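Local structure of exotoxin A (Pseudomonas aeruginosa, 1IKP) at residues L75-Y89 with M129-L141. The protein is a secreted toxin that enters target cells and probably transfers ADP-ribose from NAD to elongation factor 2, halting protein synthesis. The protein carries 2 engineered substitutions. Residues are numbered along the deposited sequence; the frame is centred on the assembly and turned at random.
Sequences LEGGVEPNKPVRYSY and MSPIYTIEMGDEL
Strand 85-89 lies face to face over strand 132-136, the axes running nearly antiparallel at 162° and 7.6 Å apart, so side chains rather than a backbone ladder fill most of the interface. Tyr87 and Tyr133 pass one another head to tail: Tyr133 CG, anti to its carbonyl carbon (chi1 -59°), carries the ring toward Tyr87, and Tyr133 CB sits over the Tyr87 ring face, 4.0 Å from its centroid. The ring planes remain oblique, at 35°. Beyond this overlap Tyr87 OH donates to Thr134 O over 2.7 Å, with the carbonyl oxygen at the ring edge; the backbone N of His249 also hydrogen-bonds to that hydroxyl. This is sandwich packing, as in the concanavalin-like clan of the binding domain: strand 85-90, the hairpin's second arm, is an outermost strand of the six-stranded antiparallel sheet, while strand 126-136 belongs to the opposing sheet. Leu75 comes in roughly perpendicular to Tyr133, CD1 3.4 Å from Tyr133 CD2. A water joins Tyr133 OH to Ser88 O. Farther along, Ser130 CB lies over the Tyr89 ring face, 3.6 Å from the centroid, and Glu119 engages the Tyr89 hydroxyl. Where the loop leaves strand 72-77, Val79 N donates to Glu136 O at 3.3 Å.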
loop_
_atom_site.group_PDB
_atom_site.type_symbol
_atom_site.label_atom_id
_atom_site.label_comp_id
_atom_site.label_asym_id
_atom_site.label_seq_id
_atom_site.Cartn_x
_atom_site.Cartn_y
_atom_site.Cartn_z
ATOM N N LEU A 75 4.818 0.057 -21.429
ATOM C CA LEU A 75 6.099 0.295 -20.802
ATOM C C LEU A 75 6.757 -1.031 -20.527
ATOM O O LEU A 75 6.091 -1.992 -20.156
ATOM C CB LEU A 75 5.921 0.993 -19.456
ATOM C CG LEU A 75 5.168 2.299 -19.410
ATOM C CD1 LEU A 75 5.021 2.731 -17.956
ATOM C CD2 LEU A 75 5.928 3.333 -20.219
ATOM N N GLU A 76 8.054 -1.106 -20.754
ATOM C CA GLU A 76 8.740 -2.321 -20.379
ATOM C C GLU A 76 10.186 -2.007 -20.131
ATOM O O GLU A 76 10.740 -1.079 -20.700
ATOM C CB GLU A 76 8.559 -3.409 -21.413
ATOM C CG GLU A 76 9.359 -3.293 -22.635
ATOM C CD GLU A 76 9.473 -4.653 -23.307
ATOM O OE1 GLU A 76 8.430 -5.331 -23.465
ATOM O OE2 GLU A 76 10.596 -5.052 -23.664
ATOM N N GLY A 77 10.804 -2.748 -19.228
ATOM C CA GLY A 77 12.197 -2.483 -18.965
ATOM C C GLY A 77 12.698 -3.247 -17.764
ATOM O O GLY A 77 12.064 -4.206 -17.297
ATOM N N GLY A 78 13.840 -2.793 -17.278
ATOM C CA GLY A 78 14.445 -3.452 -16.135
ATOM C C GLY A 78 15.826 -3.971 -16.463
ATOM O O GLY A 78 16.285 -3.930 -17.602
ATOM N N VAL A 79 16.506 -4.449 -15.434
ATOM C CA VAL A 79 17.850 -4.988 -15.578
ATOM C C VAL A 79 17.897 -6.504 -15.764
ATOM O O VAL A 79 18.822 -7.019 -16.389
ATOM C CB VAL A 79 18.691 -4.581 -14.358
ATOM C CG1 VAL A 79 18.205 -5.323 -13.110
ATOM C CG2 VAL A 79 20.180 -4.862 -14.619
ATOM N N GLU A 80 16.904 -7.212 -15.247
ATOM C CA GLU A 80 16.871 -8.669 -15.319
ATOM C C GLU A 80 16.555 -9.120 -16.734
ATOM O O GLU A 80 15.570 -8.697 -17.326
ATOM C CB GLU A 80 15.833 -9.219 -14.335
ATOM C CG GLU A 80 16.343 -10.365 -13.483
ATOM C CD GLU A 80 17.214 -9.876 -12.345
ATOM O OE1 GLU A 80 17.971 -10.690 -11.777
ATOM O OE2 GLU A 80 17.130 -8.673 -12.011
ATOM N N PRO A 81 17.374 -10.011 -17.292
ATOM C CA PRO A 81 17.204 -10.518 -18.660
ATOM C C PRO A 81 16.064 -11.458 -19.110
ATOM O O PRO A 81 15.564 -11.357 -20.227
ATOM C CB PRO A 81 18.583 -11.118 -18.961
ATOM C CG PRO A 81 19.000 -11.666 -17.627
ATOM C CD PRO A 81 18.611 -10.533 -16.668
ATOM N N ASN A 82 15.591 -12.324 -18.249
ATOM C CA ASN A 82 14.514 -13.240 -18.686
ATOM C C ASN A 82 13.074 -12.716 -18.537
ATOM O O ASN A 82 12.228 -13.070 -19.355
ATOM C CB ASN A 82 14.661 -14.575 -17.939
ATOM C CG ASN A 82 15.946 -15.259 -18.295
ATOM O OD1 ASN A 82 16.152 -15.649 -19.447
ATOM N ND2 ASN A 82 16.817 -15.416 -17.310
ATOM N N LYS A 83 12.778 -11.890 -17.539
ATOM C CA LYS A 83 11.403 -11.456 -17.374
ATOM C C LYS A 83 11.253 -9.933 -17.251
ATOM O O LYS A 83 11.273 -9.346 -16.169
ATOM C CB LYS A 83 10.796 -12.248 -16.207
ATOM C CG LYS A 83 11.292 -13.684 -16.136
ATOM C CD LYS A 83 10.223 -14.653 -15.640
ATOM C CE LYS A 83 10.651 -16.118 -15.750
ATOM N NZ LYS A 83 9.539 -17.040 -15.388
ATOM N N PRO A 84 11.101 -9.311 -18.436
ATOM C CA PRO A 84 10.953 -7.850 -18.463
ATOM C C PRO A 84 9.839 -7.356 -17.536
ATOM O O PRO A 84 8.839 -8.051 -17.409
ATOM C CB PRO A 84 10.618 -7.555 -19.938
ATOM C CG PRO A 84 11.080 -8.762 -20.666
ATOM C CD PRO A 84 10.723 -9.929 -19.805
ATOM N N VAL A 85 10.039 -6.272 -16.914
ATOM C CA VAL A 85 8.912 -5.690 -16.172
ATOM C C VAL A 85 8.042 -5.039 -17.260
ATOM O O VAL A 85 8.568 -4.322 -18.118
ATOM C CB VAL A 85 9.393 -4.639 -15.161
ATOM C CG1 VAL A 85 8.206 -4.161 -14.347
ATOM C CG2 VAL A 85 10.440 -5.266 -14.217
ATOM N N ARG A 86 6.741 -5.307 -17.241
ATOM C CA ARG A 86 5.852 -4.807 -18.283
ATOM C C ARG A 86 4.547 -4.247 -17.749
ATOM O O ARG A 86 3.918 -4.835 -16.869
ATOM C CB ARG A 86 5.490 -5.949 -19.253
ATOM C CG ARG A 86 6.644 -6.512 -20.051
ATOM C CD ARG A 86 6.088 -7.298 -21.250
ATOM N NE ARG A 86 7.128 -7.594 -22.238
ATOM C CZ ARG A 86 7.753 -8.758 -22.354
ATOM N NH1 ARG A 86 7.461 -9.771 -21.546
ATOM N NH2 ARG A 86 8.676 -8.907 -23.293
ATOM N N TYR A 87 4.117 -3.134 -18.336
ATOM C CA TYR A 87 2.865 -2.483 -17.980
ATOM C C TYR A 87 2.210 -1.930 -19.242
ATOM O O TYR A 87 2.873 -1.739 -20.271
ATOM C CB TYR A 87 3.070 -1.286 -17.035
ATOM C CG TYR A 87 3.768 -1.602 -15.752
ATOM C CD1 TYR A 87 5.098 -1.255 -15.552
ATOM C CD2 TYR A 87 3.078 -2.257 -14.720
ATOM C CE1 TYR A 87 5.739 -1.562 -14.349
ATOM C CE2 TYR A 87 3.708 -2.556 -13.512
ATOM C CZ TYR A 87 5.027 -2.211 -13.347
ATOM O OH TYR A 87 5.677 -2.538 -12.169
ATOM N N SER A 88 0.909 -1.681 -19.164
ATOM C CA SER A 88 0.190 -1.071 -20.268
ATOM C C SER A 88 -0.852 -0.100 -19.723
ATOM O O SER A 88 -1.702 -0.480 -18.918
ATOM C CB SER A 88 -0.498 -2.116 -21.148
ATOM O OG SER A 88 -1.080 -1.452 -22.283
ATOM N N TYR A 89 -0.767 1.147 -20.172
ATOM C CA TYR A 89 -1.708 2.195 -19.762
ATOM C C TYR A 89 -2.652 2.483 -20.918
ATOM O O TYR A 89 -2.205 2.784 -22.024
ATOM C CB TYR A 89 -0.952 3.483 -19.419
ATOM C CG TYR A 89 -1.862 4.669 -19.175
ATOM C CD1 TYR A 89 -2.806 4.645 -18.153
ATOM C CD2 TYR A 89 -1.787 5.804 -19.968
ATOM C CE1 TYR A 89 -3.660 5.739 -17.926
ATOM C CE2 TYR A 89 -2.633 6.893 -19.750
ATOM C CZ TYR A 89 -3.566 6.844 -18.726
ATOM O OH TYR A 89 -4.434 7.902 -18.523
ATOM N N MET A 129 -4.195 11.185 -15.053
ATOM C CA MET A 129 -2.883 10.699 -14.643
ATOM C C MET A 129 -2.946 9.190 -14.573
ATOM O O MET A 129 -3.890 8.623 -14.021
ATOM C CB MET A 129 -2.514 11.209 -13.262
ATOM C CG MET A 129 -3.100 12.544 -12.917
ATOM S SD MET A 129 -2.731 12.912 -11.212
ATOM C CE MET A 129 -1.453 14.179 -11.424
ATOM N N SER A 130 -1.934 8.542 -15.136
ATOM C CA SER A 130 -1.833 7.097 -15.125
ATOM C C SER A 130 -1.381 6.630 -13.747
ATOM O O SER A 130 -1.080 7.429 -12.881
ATOM C CB SER A 130 -0.711 6.635 -16.075
ATOM O OG SER A 130 0.595 6.921 -15.527
ATOM N N PRO A 131 -1.392 5.311 -13.540
ATOM C CA PRO A 131 -0.912 4.770 -12.278
ATOM C C PRO A 131 0.602 5.107 -12.286
ATOM O O PRO A 131 1.190 5.465 -13.331
ATOM C CB PRO A 131 -1.075 3.270 -12.475
ATOM C CG PRO A 131 -2.318 3.156 -13.270
ATOM C CD PRO A 131 -2.182 4.302 -14.283
ATOM N N ILE A 132 1.219 5.001 -11.116
ATOM C CA ILE A 132 2.658 5.171 -10.951
ATOM C C ILE A 132 3.225 3.745 -11.102
ATOM O O ILE A 132 2.878 2.851 -10.329
ATOM C CB ILE A 132 2.984 5.742 -9.573
ATOM C CG1 ILE A 132 2.304 7.111 -9.433
ATOM C CG2 ILE A 132 4.498 5.844 -9.392
ATOM C CD1 ILE A 132 2.398 7.724 -8.062
ATOM N N TYR A 133 4.065 3.548 -12.109
ATOM C CA TYR A 133 4.626 2.235 -12.418
ATOM C C TYR A 133 6.044 2.102 -11.888
ATOM O O TYR A 133 6.842 3.027 -11.994
ATOM C CB TYR A 133 4.604 2.003 -13.935
ATOM C CG TYR A 133 3.218 2.062 -14.541
ATOM C CD1 TYR A 133 2.291 1.039 -14.355
ATOM C CD2 TYR A 133 2.849 3.149 -15.329
ATOM C CE1 TYR A 133 1.024 1.090 -14.954
ATOM C CE2 TYR A 133 1.610 3.209 -15.911
ATOM C CZ TYR A 133 0.700 2.184 -15.737
ATOM O OH TYR A 133 -0.515 2.231 -16.365
ATOM N N THR A 134 6.357 0.951 -11.292
ATOM C CA THR A 134 7.693 0.739 -10.752
ATOM C C THR A 134 8.509 -0.288 -11.587
ATOM O O THR A 134 8.054 -1.407 -11.829
ATOM C CB THR A 134 7.596 0.251 -9.293
ATOM O OG1 THR A 134 7.002 1.278 -8.493
ATOM C CG2 THR A 134 8.980 -0.073 -8.730
ATOM N N ILE A 135 9.719 0.095 -11.991
ATOM C CA ILE A 135 10.605 -0.787 -12.779
ATOM C C ILE A 135 11.948 -0.980 -12.108
ATOM O O ILE A 135 12.708 -0.035 -11.934
ATOM C CB ILE A 135 10.790 -0.233 -14.217
ATOM C CG1 ILE A 135 9.423 -0.154 -14.901
ATOM C CG2 ILE A 135 11.730 -1.153 -15.011
ATOM C CD1 ILE A 135 9.451 0.435 -16.315
ATOM N N GLU A 136 12.232 -2.235 -11.743
ATOM C CA GLU A 136 13.464 -2.603 -11.063
ATOM C C GLU A 136 14.707 -2.458 -11.925
ATOM O O GLU A 136 14.780 -3.059 -12.998
ATOM C CB GLU A 136 13.345 -4.044 -10.579
ATOM C CG GLU A 136 14.512 -4.504 -9.733
ATOM C CD GLU A 136 14.731 -3.634 -8.492
ATOM O OE1 GLU A 136 13.761 -3.002 -8.030
ATOM O OE2 GLU A 136 15.857 -3.601 -7.963
ATOM N N MET A 137 15.701 -1.725 -11.439
ATOM C CA MET A 137 16.920 -1.490 -12.191
ATOM C C MET A 137 18.201 -2.002 -11.572
ATOM O O MET A 137 19.164 -2.325 -12.277
ATOM C CB MET A 137 17.102 0.014 -12.476
ATOM C CG MET A 137 15.954 0.597 -13.315
ATOM S SD MET A 137 15.954 -0.038 -15.026
ATOM C CE MET A 137 16.756 -1.601 -14.909
ATOM N N GLY A 138 18.216 -2.143 -10.254
ATOM C CA GLY A 138 19.471 -2.506 -9.626
ATOM C C GLY A 138 20.261 -1.217 -9.435
ATOM O O GLY A 138 20.112 -0.223 -10.180
ATOM N N ASP A 139 21.143 -1.214 -8.440
ATOM C CA ASP A 139 21.921 -0.044 -8.112
ATOM C C ASP A 139 22.793 0.535 -9.213
ATOM O O ASP A 139 22.828 1.738 -9.422
ATOM C CB ASP A 139 22.827 -0.352 -6.915
ATOM C CG ASP A 139 22.463 0.443 -5.679
ATOM O OD1 ASP A 139 22.272 1.667 -5.785
ATOM O OD2 ASP A 139 22.389 -0.161 -4.586
ATOM N N GLU A 140 23.530 -0.319 -9.912
ATOM C CA GLU A 140 24.445 0.177 -10.920
ATOM C C GLU A 140 23.748 0.785 -12.136
ATOM O O GLU A 140 24.165 1.831 -12.638
ATOM C CB GLU A 140 25.404 -0.936 -11.329
ATOM C CG GLU A 140 26.583 -0.448 -12.136
ATOM C CD GLU A 140 27.395 0.650 -11.450
ATOM O OE1 GLU A 140 27.685 0.528 -10.244
ATOM O OE2 GLU A 140 27.756 1.634 -12.134
ATOM N N LEU A 141 22.685 0.145 -12.602
ATOM C CA LEU A 141 21.964 0.720 -13.727
ATOM C C LEU A 141 21.299 2.031 -13.319
ATOM O O LEU A 141 21.206 2.940 -14.125
ATOM C CB LEU A 141 20.952 -0.278 -14.283
ATOM C CG LEU A 141 20.079 0.132 -15.486
ATOM C CD1 LEU A 141 20.882 0.787 -16.599
ATOM C CD2 LEU A 141 19.397 -1.131 -15.983
HETATM O O HOH W 1 14.468 -5.922 -13.589
HETATM O O HOH W 2 -2.089 0.069 -16.048
#